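Local coordinates for glucose-binding protein (Thermus thermophilus HB27, PDB 2B3F) that binds galactose and probably glucose, and probably serves a binding-protein-dependent sugar transport system, at residues A159-E165 with C214-A220; W167-L172 with I240-W244; W224-D229 with W244-M249. All blocks are in the same frame, centred on the assembly; numbering follows the deposited sequence.

In the fold
Along the chain, strand 161-162 comes first and leads straight into helix 166-190. Interaction 1 closes a mostly helical loop of 48 residues when the chain returns, after helix 199-212, to lie beside the strand. Interaction 2 opens before that loop is closed and ends beyond it, where the chain leaves strand 238-240, so the two cross. Interaction 3 opens after interaction 1 has closed, joining helices 224-233 and 244-252, with strand 238-240 between them in the chain; it crosses interaction 2 and shares Trp244 with it. Trp167 CZ2 to Trp224 CD1, 3.6 Å, links interactions 2 and 3, both of which touch galactose, whereas interaction 1 lies farther out in the same part of the fold.

Interaction 1. Residues A159-E165 with C214-A220; sequences APLALGE and CANKDAA
The weak strand about 161-162 and the loop 214-220 run side by side in the same direction, CA-CA 4.5 Å at Leu161-Ala215 and 4.2 Å at Gly164-Ala219. Their single parallel bridge, Leu161-Ala215, is made by Leu161 N to Cys214 O (2.9 Å) and Asn216 N to Leu161 O (3.3 Å). Beyond it the loop bulges out in a type I turn, Asn216 to Ala219, returning in a 3-10 segment at 219-220. The Asn216 amide (chi1 p) continues the bridge as a strand backbone would: OD1 accepts from Leu163 N at 2.9 Å, while ND2 donates to Leu163 O at 3.0 Å and to Asp218 OD1 at 2.8 Å. Small bumps fit small hollows: Ala159 CB sits 3.6 Å from Asn216 N, Ala219 CB 3.3 Å from Leu163 O, and Leu163 CD2 (chi1 t) 3.8 Å from Ala215 CB. Strand 161-162 edges a four-stranded mixed sheet beside strand 238-240; Leu161 and Leu163 pack on helix 166-190, Pro160 on helix 142-154.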
loop_
_atom_site.group_PDB
_atom_site.type_symbol
_atom_site.label_atom_id
_atom_site.label_comp_id
_atom_site.label_asym_id
_atom_site.label_seq_id
_atom_site.Cartn_x
_atom_site.Cartn_y
_atom_site.Cartn_z
ATOM N N ALA A 159 -8.171 10.355 22.093
ATOM C CA ALA A 159 -7.239 9.797 21.113
ATOM C C ALA A 159 -7.726 10.248 19.748
ATOM O O ALA A 159 -8.444 9.502 19.070
ATOM C CB ALA A 159 -7.208 8.294 21.207
ATOM N N PRO A 160 -7.395 11.494 19.376
ATOM C CA PRO A 160 -7.846 12.026 18.086
ATOM C C PRO A 160 -7.303 11.290 16.852
ATOM O O PRO A 160 -7.911 11.389 15.780
ATOM C CB PRO A 160 -7.321 13.472 18.089
ATOM C CG PRO A 160 -7.016 13.781 19.511
ATOM C CD PRO A 160 -6.626 12.496 20.139
ATOM N N LEU A 161 -6.181 10.592 17.000
ATOM C CA LEU A 161 -5.620 9.790 15.896
ATOM C C LEU A 161 -5.941 8.317 16.089
ATOM O O LEU A 161 -5.641 7.742 17.138
ATOM C CB LEU A 161 -4.111 9.999 15.787
ATOM C CG LEU A 161 -3.416 9.181 14.680
ATOM C CD1 LEU A 161 -3.940 9.596 13.322
ATOM C CD2 LEU A 161 -1.917 9.349 14.755
ATOM N N ALA A 162 -6.568 7.715 15.076
ATOM C CA ALA A 162 -6.809 6.281 15.033
ATOM C C ALA A 162 -5.557 5.604 14.497
ATOM O O ALA A 162 -4.933 6.108 13.552
ATOM C CB ALA A 162 -8.012 5.954 14.145
ATOM N N LEU A 163 -5.189 4.492 15.113
ATOM C CA LEU A 163 -4.009 3.728 14.734
ATOM C C LEU A 163 -4.211 2.252 15.093
ATOM O O LEU A 163 -4.950 1.941 16.038
ATOM C CB LEU A 163 -2.794 4.321 15.435
ATOM C CG LEU A 163 -1.397 3.844 15.076
ATOM C CD1 LEU A 163 -1.107 4.081 13.614
ATOM C CD2 LEU A 163 -0.419 4.577 15.957
ATOM N N GLY A 164 -3.596 1.349 14.325
ATOM C CA GLY A 164 -3.687 -0.086 14.557
ATOM C C GLY A 164 -2.335 -0.758 14.781
ATOM O O GLY A 164 -1.362 -0.148 15.266
ATOM N N GLU A 165 -2.280 -2.013 14.356
ATOM C CA GLU A 165 -1.143 -2.890 14.542
ATOM C C GLU A 165 0.159 -2.373 13.900
ATOM O O GLU A 165 0.174 -1.397 13.135
ATOM C CB GLU A 165 -1.474 -4.294 14.017
ATOM C CG GLU A 165 -1.709 -4.370 12.490
ATOM C CD GLU A 165 -1.935 -5.777 12.007
ATOM O OE1 GLU A 165 -1.077 -6.649 12.302
ATOM O OE2 GLU A 165 -2.951 -6.020 11.317
ATOM N N CYS A 214 -0.883 11.196 20.021
ATOM C CA CYS A 214 -2.297 11.493 19.742
ATOM C C CYS A 214 -3.162 10.259 19.474
ATOM O O CYS A 214 -4.377 10.383 19.243
ATOM C CB CYS A 214 -2.396 12.422 18.540
ATOM S SG CYS A 214 -1.419 13.938 18.706
ATOM N N ALA A 215 -2.531 9.086 19.493
ATOM C CA ALA A 215 -3.140 7.841 19.050
ATOM C C ALA A 215 -3.786 7.059 20.184
ATOM O O ALA A 215 -3.442 7.241 21.364
ATOM C CB ALA A 215 -2.091 6.961 18.343
ATOM N N ASN A 216 -4.703 6.172 19.826
ATOM C CA ASN A 216 -5.307 5.267 20.803
ATOM C C ASN A 216 -4.247 4.300 21.364
ATOM O O ASN A 216 -3.417 3.754 20.633
ATOM C CB ASN A 216 -6.495 4.488 20.200
ATOM C CG ASN A 216 -6.174 3.903 18.833
ATOM O OD1 ASN A 216 -5.941 4.668 17.890
ATOM N ND2 ASN A 216 -6.171 2.559 18.718
ATOM N N LYS A 217 -4.291 4.070 22.674
ATOM C CA LYS A 217 -3.261 3.294 23.341
ATOM C C LYS A 217 -3.405 1.794 23.095
ATOM O O LYS A 217 -2.461 1.030 23.348
ATOM C CB LYS A 217 -3.286 3.591 24.854
ATOM C CG LYS A 217 -3.076 5.069 25.199
ATOM C CD LYS A 217 -1.626 5.378 25.512
ATOM C CE LYS A 217 -1.329 6.885 25.560
ATOM N NZ LYS A 217 -2.403 7.682 26.229
ATOM N N ASP A 218 -4.569 1.375 22.599
ATOM C CA ASP A 218 -4.826 -0.037 22.284
ATOM C C ASP A 218 -4.469 -0.433 20.822
ATOM O O ASP A 218 -4.820 -1.530 20.365
ATOM C CB ASP A 218 -6.283 -0.420 22.595
ATOM C CG ASP A 218 -7.324 0.329 21.746
ATOM O OD1 ASP A 218 -7.019 1.352 21.093
ATOM O OD2 ASP A 218 -8.495 -0.110 21.759
ATOM N N ALA A 219 -3.762 0.462 20.136
ATOM C CA ALA A 219 -3.463 0.311 18.708
ATOM C C ALA A 219 -2.883 -1.055 18.333
ATOM O O ALA A 219 -3.253 -1.619 17.294
ATOM C CB ALA A 219 -2.547 1.407 18.264
ATOM N N ALA A 220 -1.976 -1.589 19.148
ATOM C CA ALA A 220 -1.202 -2.778 18.768
ATOM C C ALA A 220 -2.043 -3.990 18.362
ATOM O O ALA A 220 -1.597 -4.790 17.556
ATOM C CB ALA A 220 -0.247 -3.193 19.883
#

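Interaction 2. Residues W167-L172 with I240-W244; sequences WTQQHL and IMGDW. Unlike the reference sequence in segment 240-244: Ile240 (reference Val). With GAL (beta-D-galactopyranose), chain G.
Met241 lays its sulfur over the face of the His171 imidazole, with SD 4.2 Å from the ring centroid and 5° off its normal. The same side chain makes an oblique Met-aromatic contact with Trp167, SD to CH2 3.6 Å, and brings CE to 3.8 Å from Thr168 CB. This core lies beside the sugar site of a periplasmic binding protein, where helix 166-190 meets the irregular link from strand 238-240 to helix 244-252. Residues 167-172 are helical, with His171 N bonded to Trp167 O at 2.8 Å; residues 240-242 are extended, and the CA atoms approach to 5.8 Å at Leu172-Ile240 and 6.9 Å at His171-Met241. Met241 CB points away from the helix, but its t, p, p rotamer folds the sulfur back over the His171 face and obliquely beside Trp167. His171 (chi1 t) reaches toward the link: CE1 is 3.8 Å from Trp244 CZ2, the two rings meeting obliquely, while its nitrogens bond to Ser121 O and to the galactose ligand His348. At Gly242 a CB would clash with Trp244 CH2. Trp244 (chi1 p) turns one face to galactose, CD2 to C5 3.6 Å, and its NE1 lies at the edge of the Trp167 ring, 4.1 Å from Trp167 CH2. Farther from the sugar, Leu172 CD1 packs at 3.5 Å on CG1 of Ile240, which differs from the reference valine. No direct hydrogen bond joins the segments, but one water bridges them, 2.9 Å from Thr168 O and 2.7 Å from Ile240 O.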
loop_
_atom_site.group_PDB
_atom_site.type_symbol
_atom_site.label_atom_id
_atom_site.label_comp_id
_atom_site.label_asym_id
_atom_site.label_seq_id
_atom_site.Cartn_x
_atom_site.Cartn_y
_atom_site.Cartn_z
ATOM N N TRP A 167 2.249 -2.844 11.444
ATOM C CA TRP A 167 2.450 -2.342 10.054
ATOM C C TRP A 167 1.773 -0.993 9.833
ATOM O O TRP A 167 2.267 -0.177 9.052
ATOM C CB TRP A 167 2.067 -3.367 8.991
ATOM C CG TRP A 167 0.642 -3.528 8.736
ATOM C CD1 TRP A 167 -0.168 -4.495 9.214
ATOM C CD2 TRP A 167 -0.167 -2.705 7.879
ATOM N NE1 TRP A 167 -1.447 -4.324 8.747
ATOM C CE2 TRP A 167 -1.473 -3.236 7.914
ATOM C CE3 TRP A 167 0.084 -1.572 7.100
ATOM C CZ2 TRP A 167 -2.524 -2.684 7.182
ATOM C CZ3 TRP A 167 -0.960 -1.012 6.388
ATOM C CH2 TRP A 167 -2.251 -1.567 6.433
ATOM N N THR A 168 0.651 -0.731 10.511
ATOM C CA THR A 168 -0.062 0.551 10.330
ATOM C C THR A 168 0.708 1.709 10.971
ATOM O O THR A 168 0.547 2.868 10.607
ATOM C CB THR A 168 -1.517 0.538 10.870
ATOM O OG1 THR A 168 -1.510 0.620 12.303
ATOM C CG2 THR A 168 -2.269 -0.663 10.412
ATOM N N GLN A 169 1.533 1.378 11.966
ATOM C CA GLN A 169 2.410 2.364 12.586
ATOM C C GLN A 169 3.550 2.708 11.630
ATOM O O GLN A 169 3.908 3.865 11.485
ATOM C CB GLN A 169 2.938 1.842 13.915
ATOM C CG GLN A 169 1.839 1.513 14.911
ATOM C CD GLN A 169 2.292 0.518 15.987
ATOM O OE1 GLN A 169 3.501 0.344 16.235
ATOM N NE2 GLN A 169 1.320 -0.183 16.588
ATOM N N GLN A 170 4.086 1.698 10.958
ATOM C CA GLN A 170 5.059 1.916 9.884
ATOM C C GLN A 170 4.433 2.762 8.778
ATOM O O GLN A 170 5.074 3.659 8.239
ATOM C CB GLN A 170 5.514 0.602 9.294
ATOM C CG GLN A 170 6.232 -0.382 10.249
ATOM C CD GLN A 170 6.672 -1.620 9.498
ATOM O OE1 GLN A 170 7.262 -1.512 8.423
ATOM N NE2 GLN A 170 6.373 -2.796 10.034
ATOM N N HIS A 171 3.177 2.456 8.452
ATOM C CA HIS A 171 2.417 3.175 7.442
ATOM C C HIS A 171 2.310 4.653 7.775
ATOM O O HIS A 171 2.559 5.503 6.941
ATOM C CB HIS A 171 1.023 2.577 7.264
ATOM C CG HIS A 171 0.323 3.107 6.058
ATOM N ND1 HIS A 171 0.216 2.389 4.885
ATOM C CD2 HIS A 171 -0.254 4.311 5.830
ATOM C CE1 HIS A 171 -0.416 3.130 3.989
ATOM N NE2 HIS A 171 -0.722 4.295 4.539
ATOM N N LEU A 172 1.932 4.945 9.015
ATOM C CA LEU A 172 1.922 6.319 9.492
ATOM C C LEU A 172 3.310 6.966 9.370
ATOM O O LEU A 172 3.436 8.101 8.897
ATOM C CB LEU A 172 1.498 6.331 10.947
ATOM C CG LEU A 172 1.565 7.658 11.659
ATOM C CD1 LEU A 172 0.657 8.703 11.006
ATOM C CD2 LEU A 172 1.162 7.373 13.129
ATOM N N ILE A 240 -4.438 7.803 9.195
ATOM C CA ILE A 240 -3.525 7.855 8.029
ATOM C C ILE A 240 -3.458 6.436 7.468
ATOM O O ILE A 240 -2.951 5.539 8.125
ATOM C CB ILE A 240 -2.105 8.334 8.417
ATOM C CG1 ILE A 240 -2.126 9.729 9.090
ATOM C CG2 ILE A 240 -1.182 8.341 7.198
ATOM C CD1 ILE A 240 -2.785 10.825 8.302
ATOM N N MET A 241 -3.963 6.207 6.253
ATOM C CA MET A 241 -4.010 4.850 5.725
ATOM C C MET A 241 -4.172 4.894 4.198
ATOM O O MET A 241 -4.696 5.877 3.654
ATOM C CB MET A 241 -5.174 4.106 6.380
ATOM C CG MET A 241 -5.363 2.642 6.017
ATOM S SD MET A 241 -3.849 1.684 6.107
ATOM C CE MET A 241 -3.230 1.981 7.769
ATOM N N GLY A 242 -3.730 3.842 3.536
ATOM C CA GLY A 242 -3.906 3.738 2.090
ATOM C C GLY A 242 -5.359 3.744 1.682
ATOM O O GLY A 242 -6.248 3.451 2.491
ATOM N N ASP A 243 -5.616 4.017 0.404
ATOM C CA ASP A 243 -6.983 4.174 -0.073
ATOM C C ASP A 243 -7.790 2.892 -0.256
ATOM O O ASP A 243 -8.961 2.940 -0.664
ATOM C CB ASP A 243 -7.086 5.127 -1.291
ATOM C CG ASP A 243 -6.058 4.867 -2.393
ATOM O OD1 ASP A 243 -5.371 3.819 -2.434
ATOM O OD2 ASP A 243 -5.924 5.777 -3.246
ATOM N N TRP A 244 -7.224 1.754 0.139
ATOM C CA TRP A 244 -8.071 0.582 0.405
ATOM C C TRP A 244 -9.126 0.953 1.472
ATOM O O TRP A 244 -10.180 0.329 1.561
ATOM C CB TRP A 244 -7.263 -0.643 0.849
ATOM C CG TRP A 244 -6.182 -0.384 1.860
ATOM C CD1 TRP A 244 -6.264 -0.486 3.226
ATOM C CD2 TRP A 244 -4.813 -0.063 1.568
ATOM N NE1 TRP A 244 -5.032 -0.212 3.797
ATOM C CE2 TRP A 244 -4.133 0.065 2.795
ATOM C CE3 TRP A 244 -4.103 0.165 0.375
ATOM C CZ2 TRP A 244 -2.773 0.384 2.862
ATOM C CZ3 TRP A 244 -2.769 0.490 0.447
ATOM C CH2 TRP A 244 -2.106 0.592 1.670
HETATM C C1 GAL G . -1.337 -3.394 0.804
HETATM C C2 GAL G . -1.934 -3.931 -0.504
HETATM C C3 GAL G . -3.396 -3.540 -0.666
HETATM C C4 GAL G . -4.207 -3.909 0.578
HETATM C C5 GAL G . -3.451 -3.403 1.830
HETATM C C6 GAL G . -4.141 -3.720 3.167
HETATM O O1 GAL G . -0.018 -3.817 0.972
HETATM O O2 GAL G . -1.136 -3.471 -1.606
HETATM O O3 GAL G . -3.951 -4.186 -1.802
HETATM O O4 GAL G . -4.377 -5.301 0.572
HETATM O O5 GAL G . -2.134 -3.897 1.882
HETATM O O6 GAL G . -4.045 -5.081 3.460
HETATM O O HOH W 1 -1.970 4.318 10.277
#

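Interaction 3. Residues W224-D229 with W244-M249; sequences WQQAVD and WAAGYM. With GAL (beta-D-galactopyranose), chain G.
Helices 224-229 and 244-249 cross at -68° with their axes 10.7 Å apart, packing around an aromatic cluster of Trp224, Trp244 and Tyr248, the two tryptophans of which line the galactose pocket. Trp244, in the first turn of its helix, has chi1 p and directs the edge of its indole at the face of Trp224 (chi1 p) in a T-shaped pair: CD1 is 3.5 Å from Trp224 CZ2, the planes lie at 78°, and the centroids of the Trp244 five-membered and Trp224 six-membered rings are 4.4 Å apart. Galactose C5 lies over a Trp244 face, 3.6 Å from CD2, while Trp224 NE1 comes within 3.7 Å of galactose C6 and bonds to Glu13, itself a sugar ligand. Ala245 brings the backbones closest, its CA 7.1 Å from Val228 CA; its CB rests 4.0 Å from Val228 CG2 and its CA 3.7 Å from Trp224 CZ3. One turn on, Tyr248 (chi1 t) is a knob in a hole formed by Trp224, Gln225, Val228 and Asp229. Trp224 CH2 abuts its CB at 3.7 Å, Gln225 CG makes a CH-pi contact 4.2 Å from the ring centroid, and the Tyr248 hydroxyl OH donates to Asp229 OD1 at 2.6 Å. Last in the segment, Met249 sets its CG 3.9 Å from Val228 CG1.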
loop_
_atom_site.group_PDB
_atom_site.type_symbol
_atom_site.label_atom_id
_atom_site.label_comp_id
_atom_site.label_asym_id
_atom_site.label_seq_id
_atom_site.Cartn_x
_atom_site.Cartn_y
_atom_site.Cartn_z
ATOM N N TRP A 224 -6.257 -2.734 10.465
ATOM C CA TRP A 224 -6.430 -1.458 9.807
ATOM C C TRP A 224 -7.903 -1.082 9.687
ATOM O O TRP A 224 -8.221 0.078 9.859
ATOM C CB TRP A 224 -5.709 -1.395 8.451
ATOM C CG TRP A 224 -6.340 -2.175 7.324
ATOM C CD1 TRP A 224 -6.000 -3.414 6.889
ATOM C CD2 TRP A 224 -7.395 -1.728 6.462
ATOM N NE1 TRP A 224 -6.773 -3.776 5.804
ATOM C CE2 TRP A 224 -7.655 -2.765 5.548
ATOM C CE3 TRP A 224 -8.167 -0.563 6.397
ATOM C CZ2 TRP A 224 -8.646 -2.659 4.568
ATOM C CZ3 TRP A 224 -9.158 -0.476 5.443
ATOM C CH2 TRP A 224 -9.378 -1.510 4.538
ATOM N N GLN A 225 -8.780 -2.057 9.447
ATOM C CA GLN A 225 -10.218 -1.776 9.351
ATOM C C GLN A 225 -10.773 -1.269 10.684
ATOM O O GLN A 225 -11.541 -0.328 10.724
ATOM C CB GLN A 225 -10.997 -2.997 8.918
ATOM C CG GLN A 225 -10.634 -3.532 7.510
ATOM C CD GLN A 225 -9.623 -4.649 7.528
ATOM O OE1 GLN A 225 -8.700 -4.677 8.369
ATOM N NE2 GLN A 225 -9.792 -5.614 6.607
ATOM N N GLN A 226 -10.334 -1.886 11.774
ATOM C CA GLN A 226 -10.778 -1.431 13.111
ATOM C C GLN A 226 -10.336 -0.011 13.422
ATOM O O GLN A 226 -11.045 0.739 14.075
ATOM C CB GLN A 226 -10.273 -2.382 14.193
ATOM C CG GLN A 226 -11.029 -3.675 14.214
ATOM C CD GLN A 226 -10.584 -4.608 15.297
ATOM O OE1 GLN A 226 -9.407 -4.963 15.392
ATOM N NE2 GLN A 226 -11.534 -5.023 16.140
ATOM N N ALA A 227 -9.142 0.363 12.965
ATOM C CA ALA A 227 -8.680 1.735 13.133
ATOM C C ALA A 227 -9.548 2.718 12.288
ATOM O O ALA A 227 -9.892 3.806 12.737
ATOM C CB ALA A 227 -7.217 1.848 12.769
ATOM N N VAL A 228 -9.888 2.342 11.049
ATOM C CA VAL A 228 -10.808 3.152 10.263
ATOM C C VAL A 228 -12.146 3.284 10.983
ATOM O O VAL A 228 -12.717 4.377 11.027
ATOM C CB VAL A 228 -11.017 2.583 8.814
ATOM C CG1 VAL A 228 -12.107 3.377 8.072
ATOM C CG2 VAL A 228 -9.695 2.646 8.047
ATOM N N ASP A 229 -12.622 2.171 11.528
ATOM C CA ASP A 229 -13.885 2.135 12.252
ATOM C C ASP A 229 -13.907 3.190 13.366
ATOM O O ASP A 229 -14.946 3.788 13.610
ATOM C CB ASP A 229 -14.122 0.754 12.872
ATOM C CG ASP A 229 -14.544 -0.294 11.870
ATOM O OD1 ASP A 229 -14.874 0.046 10.697
ATOM O OD2 ASP A 229 -14.567 -1.471 12.276
ATOM N N TRP A 244 -7.224 1.754 0.139
ATOM C CA TRP A 244 -8.071 0.582 0.405
ATOM C C TRP A 244 -9.126 0.953 1.472
ATOM O O TRP A 244 -10.180 0.329 1.561
ATOM C CB TRP A 244 -7.263 -0.643 0.849
ATOM C CG TRP A 244 -6.182 -0.384 1.860
ATOM C CD1 TRP A 244 -6.264 -0.486 3.226
ATOM C CD2 TRP A 244 -4.813 -0.063 1.568
ATOM N NE1 TRP A 244 -5.032 -0.212 3.797
ATOM C CE2 TRP A 244 -4.133 0.065 2.795
ATOM C CE3 TRP A 244 -4.103 0.165 0.375
ATOM C CZ2 TRP A 244 -2.773 0.384 2.862
ATOM C CZ3 TRP A 244 -2.769 0.490 0.447
ATOM C CH2 TRP A 244 -2.106 0.592 1.670
ATOM N N ALA A 245 -8.833 1.979 2.266
ATOM C CA ALA A 245 -9.802 2.489 3.274
ATOM C C ALA A 245 -11.044 3.063 2.615
ATOM O O ALA A 245 -12.144 2.846 3.105
ATOM C CB ALA A 245 -9.152 3.521 4.176
ATOM N N ALA A 246 -10.877 3.749 1.479
ATOM C CA ALA A 246 -12.026 4.245 0.732
ATOM C C ALA A 246 -12.881 3.078 0.230
ATOM O O ALA A 246 -14.109 3.125 0.338
ATOM C CB ALA A 246 -11.590 5.161 -0.419
ATOM N N GLY A 247 -12.253 2.020 -0.282
ATOM C CA GLY A 247 -12.971 0.824 -0.709
ATOM C C GLY A 247 -13.755 0.217 0.433
ATOM O O GLY A 247 -14.904 -0.151 0.276
ATOM N N TYR A 248 -13.131 0.123 1.605
ATOM C CA TYR A 248 -13.831 -0.432 2.783
ATOM C C TYR A 248 -15.062 0.397 3.128
ATOM O O TYR A 248 -16.166 -0.129 3.262
ATOM C CB TYR A 248 -12.863 -0.489 3.956
ATOM C CG TYR A 248 -13.466 -0.874 5.277
ATOM C CD1 TYR A 248 -14.022 -2.124 5.479
ATOM C CD2 TYR A 248 -13.440 0.017 6.340
ATOM C CE1 TYR A 248 -14.584 -2.474 6.744
ATOM C CE2 TYR A 248 -13.991 -0.335 7.582
ATOM C CZ TYR A 248 -14.534 -1.563 7.768
ATOM O OH TYR A 248 -15.080 -1.893 9.011
ATOM N N MET A 249 -14.866 1.697 3.246
ATOM C CA MET A 249 -15.949 2.581 3.646
ATOM C C MET A 249 -17.122 2.614 2.638
ATOM O O MET A 249 -18.274 2.810 3.037
ATOM C CB MET A 249 -15.393 3.985 3.923
ATOM C CG MET A 249 -14.614 4.063 5.226
ATOM S SD MET A 249 -14.172 5.713 5.748
ATOM C CE MET A 249 -12.750 6.004 4.690
HETATM C C1 GAL G . -1.337 -3.394 0.804
HETATM C C2 GAL G . -1.934 -3.931 -0.504
HETATM C C3 GAL G . -3.396 -3.540 -0.666
HETATM C C4 GAL G . -4.207 -3.909 0.578
HETATM C C5 GAL G . -3.451 -3.403 1.830
HETATM C C6 GAL G . -4.141 -3.720 3.167
HETATM O O1 GAL G . -0.018 -3.817 0.972
HETATM O O2 GAL G . -1.136 -3.471 -1.606
HETATM O O3 GAL G . -3.951 -4.186 -1.802
HETATM O O4 GAL G . -4.377 -5.301 0.572
HETATM O O5 GAL G . -2.134 -3.897 1.882
HETATM O O6 GAL G . -4.045 -5.081 3.460
#